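Local structure of KLLA0C04147p (Kluyveromyces lactis, 5H2D) at residues A[105-110]-A[237-242]; A[250-255]-A[270-275]; A[275-280]-A[315-320]. The protein binds ergosterol in its OSBP-related lipid-binding domain, the part crystallised here, and probably transfers sterol between membranes. All coordinates share one frame; numbering follows the deposited sequence.

Contact 1 of 3, residues A[105-110]-A[237-242]; sequences FTVSSY and CMIHFK. With ERG (ergosterol), chain B.
The side chain of Val-107 meets the strand chiefly through one methyl: CG2 lies 3.8 Å from CZ of Phe-241 and 4.0 Å from CG2 of Ile-239, wedged between ring and branch. The rotamer explains this, since CG1 stands anti to the backbone N (chi1 171°) and CG2 is the branch left beside that N, on the side of the strand. Val-107 and Phe-241 lie alongside one another, pointing opposite ways, whereas Ile-239 comes across more obliquely and sends its CD1 to within 3.5 Å of Thr-106 OG1. That hydroxyl has its polar partner within its own helix, the carbonyl O of Ala-103, so what it offers the isoleucine methyl is plain van der Waals contact.

Past the end of helix 95-108 the chain brings Tyr-110 up beside the same phenylalanine. The two rings make an offset edge-to-face pair, the edge of Phe-241 toward the face of Tyr-110, with centroids 5.6 Å apart and planes at 72°. This is where a helix packs on the curled antiparallel sheet of the oxysterol-binding fold, and Tyr-110 also belongs to the sterol pocket: its CE1 is 3.7 Å from C2 of ergosterol. The sterol itself is hydrogen-bonded to Lys-205 NZ.

The packing is close along the row Thr-106, Val-107, Ile-239 and Phe-241, all buried and joined without a polar bond between the two segments. Val-254 of the neighbouring strand touches both Val-107 and Ile-239, closing the apolar patch from the side. The aromatic end is looser, its nearest atoms, Tyr-110 CD2 and Phe-241 CZ, being 4.2 Å apart. On the other surface of the strand the alternate residues Met-238 and His-240 are partly exposed, and His-240 turns its ring nitrogens to Asp-225 and Glu-257.

Contact 2 of 3, residues A[250-255]-A[270-275]; sequences SAYEVK and GGRWNE
Tyr-252 lies between three side chains of 270-275, each turned differently against its ring. The amide of Asn-274 stacks on one face, its plane only 12° from that of the ring and ND2 3.6 Å above the ring centre. Arg-272 arrives at the edge instead, its guanidinium nearly perpendicular to the ring, with NH2 3.5 Å from CD1. Trp-273 is oblique: Tyr-252 CD2 sits over the indole face, 3.5 Å from CH2, while the planes stand 55° apart. A chi1 of 50° puts CG between its own backbone N and carbonyl carbon; the indole beyond it leans in on 250-255, with CD1 near Val-254 CB.

The backbone beneath is the open end of the hairpin of strands 253-259 and 265-272, where Val-254 and Gly-271 form an antiparallel hydrogen-bonded pair. Trp-273 N extends the ladder to Tyr-252 O at 2.9 Å. An alanine in place of Trp-273 would probably open a gap beside Tyr-252 and Val-254 and take from Phe-241 one of its aromatic neighbours.

Arg-272 NH2 gives Ser-250 O a bent, weak hydrogen bond of 2.7 Å, so the grip here is likely to come mainly from flat groups in contact and the backbone ladder.

Contact 3 of 3, residues A[275-280]-A[315-320]; sequences ESVSAK and FNVWHV
Strands 276-281 and 314-319 are antiparallel neighbours at one end of the curled oxysterol-binding sheet, and a classic beta bulge breaks their register. Val-317 and Trp-318 both face Val-277, whose carbonyl O accepts from both backbone nitrogens, although the position of that oxygen is less certain. Beyond the bulge, Ala-279 and Phe-315 form a regular hydrogen-bonded pair, with N to O distances of 2.9 Å for both Ala-279 N to Phe-315 O and Phe-315 N to Ala-279 O.

On the buried face, Phe-315 folds back across its partner: CG lies between its backbone N and carbonyl carbon (chi1 53°), and the ring takes an off-centre CH-pi contact from Ala-279 CB, 4.2 Å from its centroid. Val-277 CG2 touches Trp-318 CE3 at 3.9 Å. Helix 95-108 covers this face, touching Phe-315, Val-317 and Trp-318.

The opposite face is polar. Ser-278 OG donates to Asn-316 OD1 at 2.9 Å, in the plane of the amide carbonyl, while Asn-316 ND2 binds Ser-305 OG. Glu-275 O lies 3.4 Å above the centre of the His-319 ring and also accepts from Val-320 N. His-319 ND1 donates to Val-320 O at 2.9 Å, the oxygen lying close to the ring plane, which should fix the imidazole's rotation. The helix-covered apolar face and polar outer face of these bulged antiparallel strands fit the near-complete beta barrel of OSBP-related domains.

Contact 1 is the buried core of the three, joining helix 95-108 to the sheet through side chains and reaching the sterol through Tyr-110. Contacts 2 and 3, which share Glu-275, are partly buried pairings of successive strands held by backbone bonds, with ring and amide packing added in contact 2 and a serine-asparagine bond in contact 3. Strand 236-241 adjoins 253-259, and 265-272 adjoins 276-281, so His-240 N to Lys-255 O and Gly-270 N to Ser-278 O carry the ladder from one contact to the next. The helix spans all three, with Val-107 touching Trp-273 and Ser-108 touching Trp-318. Its side of the sheet is apolar; polar partners such as Arg-272 and Asn-316 lie on the other side.

Contact 1 of 3, residues A[105-110]-A[237-242]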
loop_
_atom_site.group_PDB
_atom_site.type_symbol
_atom_site.label_atom_id
_atom_site.label_comp_id
_atom_site.label_asym_id
_atom_site.label_seq_id
_atom_site.Cartn_x
_atom_site.Cartn_y
_atom_site.Cartn_z
ATOM N N PHE A 105 7.975 -9.585 -1.736
ATOM C CA PHE A 105 7.305 -8.518 -0.990
ATOM C C PHE A 105 6.307 -7.753 -1.863
ATOM O O PHE A 105 5.195 -7.440 -1.413
ATOM C CB PHE A 105 8.324 -7.548 -0.390
ATOM C CG PHE A 105 7.698 -6.286 0.144
ATOM C CD1 PHE A 105 7.053 -6.282 1.373
ATOM C CD2 PHE A 105 7.748 -5.106 -0.588
ATOM C CE1 PHE A 105 6.456 -5.110 1.859
ATOM C CE2 PHE A 105 7.176 -3.940 -0.106
ATOM C CZ PHE A 105 6.527 -3.938 1.118
ATOM N N THR A 106 6.688 -7.401 -3.097
ATOM C CA THR A 106 5.758 -6.625 -3.923
ATOM C C THR A 106 4.511 -7.424 -4.280
ATOM O O THR A 106 3.451 -6.827 -4.512
ATOM C CB THR A 106 6.423 -6.108 -5.214
ATOM O OG1 THR A 106 6.589 -7.171 -6.163
ATOM C CG2 THR A 106 7.779 -5.450 -4.921
ATOM N N VAL A 107 4.607 -8.754 -4.285
ATOM C CA VAL A 107 3.468 -9.611 -4.593
ATOM C C VAL A 107 2.594 -9.838 -3.369
ATOM O O VAL A 107 1.378 -10.056 -3.498
ATOM C CB VAL A 107 3.987 -10.947 -5.160
ATOM C CG1 VAL A 107 2.853 -11.963 -5.299
ATOM C CG2 VAL A 107 4.703 -10.717 -6.490
ATOM N N SER A 108 3.186 -9.753 -2.177
ATOM C CA SER A 108 2.534 -10.192 -0.950
ATOM C C SER A 108 1.328 -9.339 -0.572
ATOM O O SER A 108 0.522 -9.778 0.244
ATOM C CB SER A 108 3.543 -10.175 0.198
ATOM O OG SER A 108 3.939 -8.852 0.539
ATOM N N SER A 109 1.205 -8.134 -1.105
ATOM C CA SER A 109 0.142 -7.230 -0.676
ATOM C C SER A 109 -1.150 -7.389 -1.471
ATOM O O SER A 109 -2.091 -6.605 -1.264
ATOM C CB SER A 109 0.622 -5.785 -0.750
ATOM O OG SER A 109 1.366 -5.579 -1.931
ATOM N N TYR A 110 -1.257 -8.405 -2.325
ATOM C CA TYR A 110 -2.478 -8.559 -3.107
ATOM C C TYR A 110 -3.462 -9.563 -2.524
ATOM O O TYR A 110 -4.658 -9.479 -2.827
ATOM C CB TYR A 110 -2.119 -8.877 -4.583
ATOM C CG TYR A 110 -1.575 -7.586 -5.120
ATOM C CD1 TYR A 110 -2.440 -6.551 -5.465
ATOM C CD2 TYR A 110 -0.212 -7.327 -5.099
ATOM C CE1 TYR A 110 -1.967 -5.330 -5.838
ATOM C CE2 TYR A 110 0.275 -6.095 -5.472
ATOM C CZ TYR A 110 -0.611 -5.097 -5.836
ATOM O OH TYR A 110 -0.138 -3.862 -6.181
ATOM N N CYS A 237 14.077 -8.099 -12.146
ATOM C CA CYS A 237 13.117 -9.175 -11.948
ATOM C C CYS A 237 11.867 -8.881 -12.759
ATOM O O CYS A 237 11.375 -7.751 -12.749
ATOM C CB CYS A 237 12.772 -9.332 -10.454
ATOM S SG CYS A 237 11.397 -10.456 -10.111
ATOM N N MET A 238 11.369 -9.894 -13.464
ATOM C CA MET A 238 10.114 -9.824 -14.199
ATOM C C MET A 238 9.058 -10.613 -13.441
ATOM O O MET A 238 9.291 -11.775 -13.085
ATOM C CB MET A 238 10.266 -10.392 -15.616
ATOM C CG MET A 238 11.429 -9.832 -16.412
ATOM S SD MET A 238 11.297 -8.065 -16.710
ATOM C CE MET A 238 9.619 -7.917 -17.309
ATOM N N ILE A 239 7.909 -9.977 -13.174
ATOM C CA ILE A 239 6.789 -10.604 -12.483
ATOM C C ILE A 239 5.567 -10.597 -13.385
ATOM O O ILE A 239 5.256 -9.583 -14.019
ATOM C CB ILE A 239 6.459 -9.886 -11.162
ATOM C CG1 ILE A 239 7.740 -9.677 -10.351
ATOM C CG2 ILE A 239 5.366 -10.666 -10.403
ATOM C CD1 ILE A 239 7.501 -9.014 -8.999
ATOM N N HIS A 240 4.841 -11.709 -13.403
ATOM C CA HIS A 240 3.679 -11.842 -14.275
ATOM C C HIS A 240 2.472 -12.232 -13.433
ATOM O O HIS A 240 2.396 -13.364 -12.948
ATOM C CB HIS A 240 3.951 -12.868 -15.378
ATOM C CG HIS A 240 5.358 -12.820 -15.891
ATOM N ND1 HIS A 240 5.755 -11.961 -16.893
ATOM C CD2 HIS A 240 6.471 -13.491 -15.509
ATOM C CE1 HIS A 240 7.046 -12.120 -17.122
ATOM N NE2 HIS A 240 7.506 -13.038 -16.293
ATOM N N PHE A 241 1.554 -11.277 -13.232
ATOM C CA PHE A 241 0.240 -11.546 -12.652
ATOM C C PHE A 241 -0.694 -11.941 -13.785
ATOM O O PHE A 241 -1.004 -11.120 -14.657
ATOM C CB PHE A 241 -0.321 -10.321 -11.932
ATOM C CG PHE A 241 0.392 -9.963 -10.655
ATOM C CD1 PHE A 241 1.554 -9.209 -10.681
ATOM C CD2 PHE A 241 -0.148 -10.319 -9.430
ATOM C CE1 PHE A 241 2.208 -8.857 -9.507
ATOM C CE2 PHE A 241 0.487 -9.966 -8.244
ATOM C CZ PHE A 241 1.667 -9.229 -8.284
ATOM N N LYS A 242 -1.156 -13.184 -13.768
ATOM C CA LYS A 242 -2.030 -13.654 -14.830
ATOM C C LYS A 242 -3.420 -13.049 -14.677
ATOM O O LYS A 242 -3.962 -12.968 -13.571
ATOM C CB LYS A 242 -2.089 -15.182 -14.813
ATOM C CG LYS A 242 -3.113 -15.795 -15.759
ATOM C CD LYS A 242 -2.517 -16.938 -16.566
ATOM C CE LYS A 242 -2.142 -16.470 -17.968
ATOM N NZ LYS A 242 -1.646 -17.576 -18.836
HETATM C C1 ERG B . -4.264 -2.348 -4.695
HETATM C C2 ERG B . -2.955 -2.315 -3.909
HETATM C C3 ERG B . -2.381 -0.930 -4.048
HETATM C C4 ERG B . -3.357 0.108 -3.492
HETATM C C5 ERG B . -4.672 -0.019 -4.053
HETATM C C6 ERG B . -5.445 1.122 -4.214
HETATM C C7 ERG B . -6.766 1.086 -4.690
HETATM C C8 ERG B . -7.374 -0.129 -5.018
HETATM C C9 ERG B . -6.551 -1.293 -5.078
HETATM C C10 ERG B . -5.270 -1.297 -4.204
HETATM C C11 ERG B . -7.351 -2.660 -4.969
HETATM C C12 ERG B . -8.694 -2.634 -5.705
HETATM C C13 ERG B . -9.495 -1.417 -5.197
HETATM C C14 ERG B . -8.680 -0.182 -5.643
HETATM C C15 ERG B . -9.645 0.949 -5.355
HETATM C C16 ERG B . -11.037 0.365 -5.731
HETATM C C17 ERG B . -10.777 -1.144 -5.991
HETATM C C18 ERG B . -9.773 -1.470 -3.678
HETATM C C19 ERG B . -5.712 -1.644 -2.755
HETATM C C20 ERG B . -12.049 -1.947 -5.635
HETATM C C21 ERG B . -11.897 -3.457 -5.770
HETATM C C22 ERG B . -13.127 -1.470 -6.600
HETATM C C23 ERG B . -14.314 -0.712 -6.096
HETATM C C24 ERG B . -15.365 -0.214 -7.087
HETATM C C25 ERG B . -16.755 -0.448 -6.479
HETATM C C26 ERG B . -16.940 -1.954 -6.264
HETATM C C27 ERG B . -17.888 0.033 -7.401
HETATM C C28 ERG B . -15.094 1.262 -7.305
HETATM O O1 ERG B . -1.087 -0.838 -3.350
#

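Contact 2 of 3, residues A[250-255]-A[270-275]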
loop_
_atom_site.group_PDB
_atom_site.type_symbol
_atom_site.label_atom_id
_atom_site.label_comp_id
_atom_site.label_asym_id
_atom_site.label_seq_id
_atom_site.Cartn_x
_atom_site.Cartn_y
_atom_site.Cartn_z
ATOM N N SER A 250 -10.971 -18.697 -12.377
ATOM C CA SER A 250 -10.498 -18.584 -11.002
ATOM C C SER A 250 -9.049 -19.035 -10.869
ATOM O O SER A 250 -8.748 -19.997 -10.159
ATOM C CB SER A 250 -11.384 -19.396 -10.054
ATOM O OG SER A 250 -12.563 -18.677 -9.720
ATOM N N ALA A 251 -8.160 -18.330 -11.561
ATOM C CA ALA A 251 -6.723 -18.544 -11.469
ATOM C C ALA A 251 -6.092 -17.319 -10.819
ATOM O O ALA A 251 -6.236 -16.198 -11.322
ATOM C CB ALA A 251 -6.112 -18.805 -12.847
ATOM N N TYR A 252 -5.394 -17.537 -9.709
ATOM C CA TYR A 252 -4.730 -16.484 -8.947
ATOM C C TYR A 252 -3.222 -16.531 -9.165
ATOM O O TYR A 252 -2.434 -16.263 -8.265
ATOM C CB TYR A 252 -5.081 -16.617 -7.469
ATOM C CG TYR A 252 -6.499 -16.189 -7.160
ATOM C CD1 TYR A 252 -7.590 -16.964 -7.544
ATOM C CD2 TYR A 252 -6.747 -15.002 -6.496
ATOM C CE1 TYR A 252 -8.887 -16.560 -7.264
ATOM C CE2 TYR A 252 -8.024 -14.598 -6.217
ATOM C CZ TYR A 252 -9.093 -15.372 -6.598
ATOM O OH TYR A 252 -10.369 -14.936 -6.302
ATOM N N GLU A 253 -2.805 -16.877 -10.377
ATOM C CA GLU A 253 -1.429 -17.290 -10.595
ATOM C C GLU A 253 -0.484 -16.105 -10.716
ATOM O O GLU A 253 -0.803 -15.080 -11.332
ATOM C CB GLU A 253 -1.342 -18.164 -11.842
ATOM C CG GLU A 253 -2.215 -19.400 -11.735
ATOM C CD GLU A 253 -2.213 -20.228 -12.997
ATOM O OE1 GLU A 253 -1.307 -20.024 -13.835
ATOM O OE2 GLU A 253 -3.121 -21.075 -13.147
ATOM N N VAL A 254 0.687 -16.251 -10.109
ATOM C CA VAL A 254 1.768 -15.289 -10.262
ATOM C C VAL A 254 3.066 -16.074 -10.405
ATOM O O VAL A 254 3.237 -17.124 -9.779
ATOM C CB VAL A 254 1.822 -14.294 -9.081
ATOM C CG1 VAL A 254 2.097 -15.023 -7.773
ATOM C CG2 VAL A 254 2.843 -13.181 -9.349
ATOM N N LYS A 255 3.954 -15.589 -11.271
ATOM C CA LYS A 255 5.264 -16.189 -11.486
ATOM C C LYS A 255 6.264 -15.073 -11.723
ATOM O O LYS A 255 5.902 -13.997 -12.199
ATOM C CB LYS A 255 5.317 -17.142 -12.698
ATOM C CG LYS A 255 4.010 -17.791 -13.092
ATOM C CD LYS A 255 4.221 -18.752 -14.271
ATOM C CE LYS A 255 4.860 -18.056 -15.461
ATOM N NZ LYS A 255 3.941 -17.074 -16.109
ATOM N N GLY A 270 6.919 -18.590 -7.864
ATOM C CA GLY A 270 5.559 -18.686 -8.355
ATOM C C GLY A 270 4.641 -19.217 -7.281
ATOM O O GLY A 270 5.080 -19.768 -6.267
ATOM N N GLY A 271 3.351 -19.031 -7.526
ATOM C CA GLY A 271 2.332 -19.489 -6.608
ATOM C C GLY A 271 1.012 -18.832 -6.959
ATOM O O GLY A 271 0.787 -18.425 -8.094
ATOM N N ARG A 272 0.149 -18.744 -5.960
ATOM C CA ARG A 272 -1.128 -18.063 -6.104
ATOM C C ARG A 272 -1.118 -16.888 -5.140
ATOM O O ARG A 272 -0.860 -17.068 -3.948
ATOM C CB ARG A 272 -2.290 -19.025 -5.847
ATOM C CG ARG A 272 -2.239 -20.255 -6.767
ATOM C CD ARG A 272 -3.544 -21.031 -6.768
ATOM N NE ARG A 272 -4.474 -20.512 -7.768
ATOM C CZ ARG A 272 -5.794 -20.658 -7.709
ATOM N NH1 ARG A 272 -6.348 -21.300 -6.690
ATOM N NH2 ARG A 272 -6.559 -20.151 -8.665
ATOM N N TRP A 273 -1.343 -15.688 -5.667
ATOM C CA TRP A 273 -1.159 -14.503 -4.830
ATOM C C TRP A 273 -2.229 -14.354 -3.759
ATOM O O TRP A 273 -2.114 -13.445 -2.927
ATOM C CB TRP A 273 -1.067 -13.226 -5.689
ATOM C CG TRP A 273 -2.141 -13.012 -6.733
ATOM C CD1 TRP A 273 -2.040 -13.251 -8.080
ATOM C CD2 TRP A 273 -3.455 -12.486 -6.518
ATOM N NE1 TRP A 273 -3.220 -12.914 -8.712
ATOM C CE2 TRP A 273 -4.106 -12.451 -7.772
ATOM C CE3 TRP A 273 -4.156 -12.052 -5.380
ATOM C CZ2 TRP A 273 -5.414 -12.003 -7.923
ATOM C CZ3 TRP A 273 -5.455 -11.604 -5.533
ATOM C CH2 TRP A 273 -6.071 -11.584 -6.798
ATOM N N ASN A 274 -3.244 -15.217 -3.725
ATOM C CA ASN A 274 -4.153 -15.260 -2.589
ATOM C C ASN A 274 -3.795 -16.357 -1.589
ATOM O O ASN A 274 -4.557 -16.584 -0.646
ATOM C CB ASN A 274 -5.601 -15.434 -3.067
ATOM C CG ASN A 274 -5.843 -16.764 -3.725
ATOM O OD1 ASN A 274 -4.935 -17.359 -4.313
ATOM N ND2 ASN A 274 -7.081 -17.241 -3.645
ATOM N N GLU A 275 -2.638 -17.013 -1.747
ATOM C CA GLU A 275 -2.327 -18.174 -0.920
ATOM C C GLU A 275 -0.858 -18.270 -0.515
ATOM O O GLU A 275 -0.541 -18.156 0.667
ATOM C CB GLU A 275 -2.747 -19.456 -1.637
ATOM C CG GLU A 275 -2.602 -20.707 -0.784
ATOM C CD GLU A 275 -3.149 -21.949 -1.471
ATOM O OE1 GLU A 275 -3.468 -21.877 -2.683
ATOM O OE2 GLU A 275 -3.259 -22.997 -0.797
#

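Contact 3 of 3, residues A[275-280]-A[315-320]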
loop_
_atom_site.group_PDB
_atom_site.type_symbol
_atom_site.label_atom_id
_atom_site.label_comp_id
_atom_site.label_asym_id
_atom_site.label_seq_id
_atom_site.Cartn_x
_atom_site.Cartn_y
_atom_site.Cartn_z
ATOM N N GLU A 275 -2.638 -17.013 -1.747
ATOM C CA GLU A 275 -2.327 -18.174 -0.920
ATOM C C GLU A 275 -0.858 -18.270 -0.515
ATOM O O GLU A 275 -0.541 -18.156 0.667
ATOM C CB GLU A 275 -2.747 -19.456 -1.637
ATOM C CG GLU A 275 -2.602 -20.707 -0.784
ATOM C CD GLU A 275 -3.149 -21.949 -1.471
ATOM O OE1 GLU A 275 -3.468 -21.877 -2.683
ATOM O OE2 GLU A 275 -3.259 -22.997 -0.797
ATOM N N SER A 276 0.048 -18.501 -1.461
ATOM C CA SER A 276 1.438 -18.712 -1.070
ATOM C C SER A 276 2.328 -18.618 -2.297
ATOM O O SER A 276 1.878 -18.819 -3.430
ATOM C CB SER A 276 1.632 -20.069 -0.383
ATOM O OG SER A 276 1.353 -21.133 -1.274
ATOM N N VAL A 277 3.603 -18.317 -2.054
ATOM C CA VAL A 277 4.609 -18.234 -3.104
ATOM C C VAL A 277 5.853 -19.000 -2.667
ATOM O O VAL A 277 6.305 -18.857 -1.525
ATOM C CB VAL A 277 4.973 -16.779 -3.442
ATOM C CG1 VAL A 277 6.232 -16.745 -4.298
ATOM C CG2 VAL A 277 3.806 -16.113 -4.169
ATOM N N SER A 278 6.398 -19.799 -3.576
ATOM C CA SER A 278 7.605 -20.586 -3.362
ATOM C C SER A 278 8.627 -20.208 -4.425
ATOM O O SER A 278 8.304 -19.567 -5.425
ATOM C CB SER A 278 7.298 -22.089 -3.425
ATOM O OG SER A 278 6.419 -22.469 -2.378
ATOM N N ALA A 279 9.877 -20.621 -4.217
ATOM C CA ALA A 279 10.936 -20.222 -5.132
ATOM C C ALA A 279 11.968 -21.335 -5.210
ATOM O O ALA A 279 11.975 -22.261 -4.398
ATOM C CB ALA A 279 11.603 -18.912 -4.696
ATOM N N LYS A 280 12.856 -21.216 -6.189
ATOM C CA LYS A 280 13.971 -22.144 -6.305
ATOM C C LYS A 280 15.133 -21.458 -7.003
ATOM O O LYS A 280 14.949 -20.534 -7.802
ATOM C CB LYS A 280 13.566 -23.409 -7.071
ATOM C CG LYS A 280 13.417 -23.207 -8.556
ATOM C CD LYS A 280 12.314 -24.100 -9.111
ATOM C CE LYS A 280 12.388 -25.486 -8.514
ATOM N NZ LYS A 280 13.741 -26.086 -8.721
ATOM N N PHE A 315 11.728 -23.815 -1.978
ATOM C CA PHE A 315 11.545 -23.367 -0.606
ATOM C C PHE A 315 10.405 -22.362 -0.553
ATOM O O PHE A 315 10.215 -21.583 -1.491
ATOM C CB PHE A 315 12.827 -22.750 -0.028
ATOM C CG PHE A 315 13.418 -21.655 -0.873
ATOM C CD1 PHE A 315 14.226 -21.959 -1.962
ATOM C CD2 PHE A 315 13.193 -20.324 -0.564
ATOM C CE1 PHE A 315 14.788 -20.962 -2.739
ATOM C CE2 PHE A 315 13.752 -19.317 -1.335
ATOM C CZ PHE A 315 14.548 -19.633 -2.427
ATOM N N ASN A 316 9.645 -22.407 0.539
ATOM C CA ASN A 316 8.568 -21.448 0.752
ATOM C C ASN A 316 9.139 -20.083 1.105
ATOM O O ASN A 316 10.136 -19.974 1.826
ATOM C CB ASN A 316 7.642 -21.936 1.865
ATOM C CG ASN A 316 6.920 -23.215 1.497
ATOM O OD1 ASN A 316 6.595 -23.438 0.333
ATOM N ND2 ASN A 316 6.673 -24.068 2.490
ATOM N N VAL A 317 8.506 -19.030 0.588
ATOM C CA VAL A 317 8.921 -17.663 0.857
ATOM C C VAL A 317 7.817 -16.860 1.526
ATOM O O VAL A 317 8.084 -16.082 2.451
ATOM C CB VAL A 317 9.401 -16.954 -0.430
ATOM C CG1 VAL A 317 10.635 -17.649 -0.999
ATOM C CG2 VAL A 317 8.296 -16.914 -1.461
ATOM N N TRP A 318 6.569 -17.033 1.087
ATOM C CA TRP A 318 5.464 -16.237 1.608
ATOM C C TRP A 318 4.186 -17.065 1.667
ATOM O O TRP A 318 3.905 -17.852 0.760
ATOM C CB TRP A 318 5.245 -14.986 0.740
ATOM C CG TRP A 318 3.968 -14.292 1.071
ATOM C CD1 TRP A 318 3.748 -13.429 2.109
ATOM C CD2 TRP A 318 2.716 -14.440 0.397
ATOM N NE1 TRP A 318 2.433 -13.031 2.120
ATOM C CE2 TRP A 318 1.779 -13.633 1.076
ATOM C CE3 TRP A 318 2.295 -15.173 -0.714
ATOM C CZ2 TRP A 318 0.448 -13.528 0.670
ATOM C CZ3 TRP A 318 0.968 -15.072 -1.118
ATOM C CH2 TRP A 318 0.063 -14.259 -0.420
ATOM N N HIS A 319 3.408 -16.874 2.734
ATOM C CA HIS A 319 2.078 -17.458 2.833
ATOM C C HIS A 319 1.127 -16.434 3.431
ATOM O O HIS A 319 1.516 -15.662 4.310
ATOM C CB HIS A 319 2.076 -18.727 3.701
ATOM C CG HIS A 319 0.828 -19.544 3.573
ATOM N ND1 HIS A 319 -0.383 -19.148 4.108
ATOM C CD2 HIS A 319 0.601 -20.736 2.970
ATOM C CE1 HIS A 319 -1.299 -20.062 3.840
ATOM N NE2 HIS A 319 -0.730 -21.033 3.148
ATOM N N VAL A 320 -0.123 -16.451 2.963
ATOM C CA VAL A 320 -1.122 -15.488 3.422
ATOM C C VAL A 320 -1.423 -15.699 4.899
ATOM O O VAL A 320 -1.465 -16.837 5.396
ATOM C CB VAL A 320 -2.396 -15.604 2.567
ATOM C CG1 VAL A 320 -3.081 -16.936 2.800
ATOM C CG2 VAL A 320 -3.356 -14.447 2.858
#